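Side-chain contact in uncharacterized protein HI_0666 (Haemophilus influenzae, PDB 7CZO), which corresponds to the N-terminal domain of a HipA toxin and is probably one component of a three-component HipBA toxin-antitoxin system: residues 4-9 with 83-88. Residues are numbered along the deposited sequence; the frame is centred on the assembly and turned at random.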
loop_
_atom_site.group_PDB
_atom_site.type_symbol
_atom_site.label_atom_id
_atom_site.label_comp_id
_atom_site.label_asym_id
_atom_site.label_seq_id
_atom_site.Cartn_x
_atom_site.Cartn_y
_atom_site.Cartn_z
ATOM N N LEU A 4 6.789 16.168 -0.745
ATOM C CA LEU A 4 6.234 14.940 -1.337
ATOM C C LEU A 4 6.688 13.730 -0.469
ATOM O O LEU A 4 7.438 13.924 0.478
ATOM C CB LEU A 4 6.758 14.822 -2.783
ATOM C CG LEU A 4 6.409 15.881 -3.838
ATOM C CD1 LEU A 4 7.548 16.046 -4.841
ATOM C CD2 LEU A 4 5.103 15.539 -4.551
ATOM N N VAL A 5 6.263 12.498 -0.753
ATOM C CA VAL A 5 5.327 12.186 -1.824
ATOM C C VAL A 5 4.119 11.498 -1.168
ATOM O O VAL A 5 3.442 12.105 -0.323
ATOM C CB VAL A 5 5.971 11.352 -3.002
ATOM C CG1 VAL A 5 5.415 11.787 -4.360
ATOM C CG2 VAL A 5 7.491 11.462 -3.030
ATOM N N ARG A 6 3.914 10.222 -1.484
ATOM C CA ARG A 6 2.589 9.614 -1.497
ATOM C C ARG A 6 2.258 8.793 -0.230
ATOM O O ARG A 6 3.041 7.958 0.221
ATOM C CB ARG A 6 2.485 8.729 -2.741
ATOM C CG ARG A 6 2.583 9.461 -4.067
ATOM C CD ARG A 6 1.258 10.130 -4.426
ATOM N NE ARG A 6 0.393 9.278 -5.253
ATOM C CZ ARG A 6 -0.852 9.589 -5.622
ATOM N NH1 ARG A 6 -1.393 10.735 -5.231
ATOM N NH2 ARG A 6 -1.563 8.750 -6.372
ATOM N N SER A 7 1.073 9.026 0.314
ATOM C CA SER A 7 0.642 8.405 1.531
ATOM C C SER A 7 -0.779 7.798 1.355
ATOM O O SER A 7 -1.629 8.390 0.694
ATOM C CB SER A 7 0.666 9.461 2.638
ATOM O OG SER A 7 0.303 8.912 3.901
ATOM N N GLY A 8 -1.027 6.628 1.956
ATOM C CA GLY A 8 -2.360 6.004 1.975
ATOM C C GLY A 8 -2.696 5.498 3.362
ATOM O O GLY A 8 -1.890 4.811 3.987
ATOM N N LYS A 9 -3.856 5.870 3.878
ATOM C CA LYS A 9 -4.358 5.278 5.116
ATOM C C LYS A 9 -4.817 3.850 4.796
ATOM O O LYS A 9 -5.457 3.598 3.776
ATOM C CB LYS A 9 -5.553 6.059 5.661
ATOM C CG LYS A 9 -5.263 7.195 6.625
ATOM C CD LYS A 9 -6.496 8.113 6.724
ATOM C CE LYS A 9 -6.847 8.545 8.151
ATOM N NZ LYS A 9 -8.285 8.326 8.518
ATOM N N ASP A 83 3.952 2.440 -10.149
ATOM C CA ASP A 83 2.721 2.262 -10.925
ATOM C C ASP A 83 1.755 1.418 -10.169
ATOM O O ASP A 83 0.564 1.663 -10.201
ATOM C CB ASP A 83 3.006 1.640 -12.291
ATOM C CG ASP A 83 3.529 2.669 -13.281
ATOM O OD1 ASP A 83 3.139 3.866 -13.123
ATOM O OD2 ASP A 83 4.318 2.284 -14.182
ATOM N N MET A 84 2.303 0.434 -9.479
ATOM C CA MET A 84 1.562 -0.412 -8.558
ATOM C C MET A 84 1.094 0.294 -7.303
ATOM O O MET A 84 -0.064 0.164 -6.936
ATOM C CB MET A 84 2.394 -1.653 -8.251
ATOM C CG MET A 84 2.287 -2.563 -9.446
ATOM S SD MET A 84 3.119 -4.109 -9.341
ATOM C CE MET A 84 2.510 -4.865 -7.852
ATOM N N PHE A 85 1.965 1.072 -6.669
ATOM C CA PHE A 85 1.566 1.862 -5.515
ATOM C C PHE A 85 0.508 2.852 -5.942
ATOM O O PHE A 85 -0.375 3.177 -5.173
ATOM C CB PHE A 85 2.765 2.608 -4.896
ATOM C CG PHE A 85 2.406 3.425 -3.666
ATOM C CD1 PHE A 85 2.097 2.803 -2.478
ATOM C CD2 PHE A 85 2.371 4.791 -3.710
ATOM C CE1 PHE A 85 1.760 3.520 -1.352
ATOM C CE2 PHE A 85 2.045 5.524 -2.571
ATOM C CZ PHE A 85 1.748 4.889 -1.383
ATOM N N ARG A 86 0.586 3.340 -7.173
ATOM C CA ARG A 86 -0.434 4.285 -7.627
ATOM C C ARG A 86 -1.783 3.538 -7.767
ATOM O O ARG A 86 -2.816 4.026 -7.354
ATOM C CB ARG A 86 -0.013 4.943 -8.940
ATOM C CG ARG A 86 -0.564 6.343 -9.163
ATOM C CD ARG A 86 -0.151 6.944 -10.524
ATOM N NE ARG A 86 1.114 6.418 -11.078
ATOM C CZ ARG A 86 2.341 6.673 -10.608
ATOM N NH1 ARG A 86 2.526 7.452 -9.542
ATOM N NH2 ARG A 86 3.401 6.120 -11.200
ATOM N N PHE A 87 -1.759 2.334 -8.320
ATOM C CA PHE A 87 -2.971 1.576 -8.488
ATOM C C PHE A 87 -3.582 1.326 -7.121
ATOM O O PHE A 87 -4.761 1.616 -6.884
ATOM C CB PHE A 87 -2.686 0.266 -9.153
ATOM C CG PHE A 87 -3.853 -0.640 -9.159
ATOM C CD1 PHE A 87 -4.686 -0.703 -10.249
ATOM C CD2 PHE A 87 -4.133 -1.420 -8.060
ATOM C CE1 PHE A 87 -5.790 -1.534 -10.243
ATOM C CE2 PHE A 87 -5.239 -2.264 -8.041
ATOM C CZ PHE A 87 -6.067 -2.313 -9.136
ATOM N N LEU A 88 -2.768 0.845 -6.189
ATOM C CA LEU A 88 -3.273 0.669 -4.818
ATOM C C LEU A 88 -3.997 1.914 -4.336
ATOM O O LEU A 88 -5.080 1.803 -3.774
ATOM C CB LEU A 88 -2.164 0.254 -3.833
ATOM C CG LEU A 88 -1.645 -1.144 -4.210
ATOM C CD1 LEU A 88 -0.468 -1.529 -3.339
ATOM C CD2 LEU A 88 -2.762 -2.178 -4.160
#
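Phe85 reaches from helix 82-91 to Arg6, in the chain leading into strand 7-12, and sets the edge of its ring against that residue, with CE2 3.2 Å from Arg6 CB. The methylene lies in the ring plane, at the rim of the phenyl group, so the arginine offers its aliphatic base and not its charge. CG of Phe85 stands anti to the backbone N (chi1 -179°), which sends the ring out from the helix toward Arg6. Its CZ also comes to 3.7 Å from Arg6 O. Just beyond, backbone hydrogen bonding between Gly8 and Leu20 ties this part of the chain to strand 15-22. Phe85 is buried and also touches Leu20 and Glu22 of strand 15-22; a flat hydrophobic side chain suits this place between helix and sheet.

The rest of Arg6 bends at chi2 and chi3, and Arg86 CG meets its guanidinium obliquely, 3.8 Å from NH2. The two arginine chains cross at about a right angle, their guanidinium planes 29° apart. Arg6 NE and Arg86 NH1 remain 5.1 Å apart, and the like charges are probably eased by the acid one helical turn back: Arg86 NH2 forms a salt bridge to Asp83 OD1 (3.0 Å). The carboxylate oxygen lies near the guanidinium plane, while the nitrogen meets it from above the carboxylate plane. Arg6 gives its CB to the ring and its guanidinium end to the Arg86 methylene, which a long, partly exposed arginine can do; Arg86 is turned to Asp83.

The arrangement is helix-on-sheet packing: in this HipA N-terminal domain, an aromatic residue of helix 82-91 rests against neighbouring strands of the five-stranded antiparallel sheet.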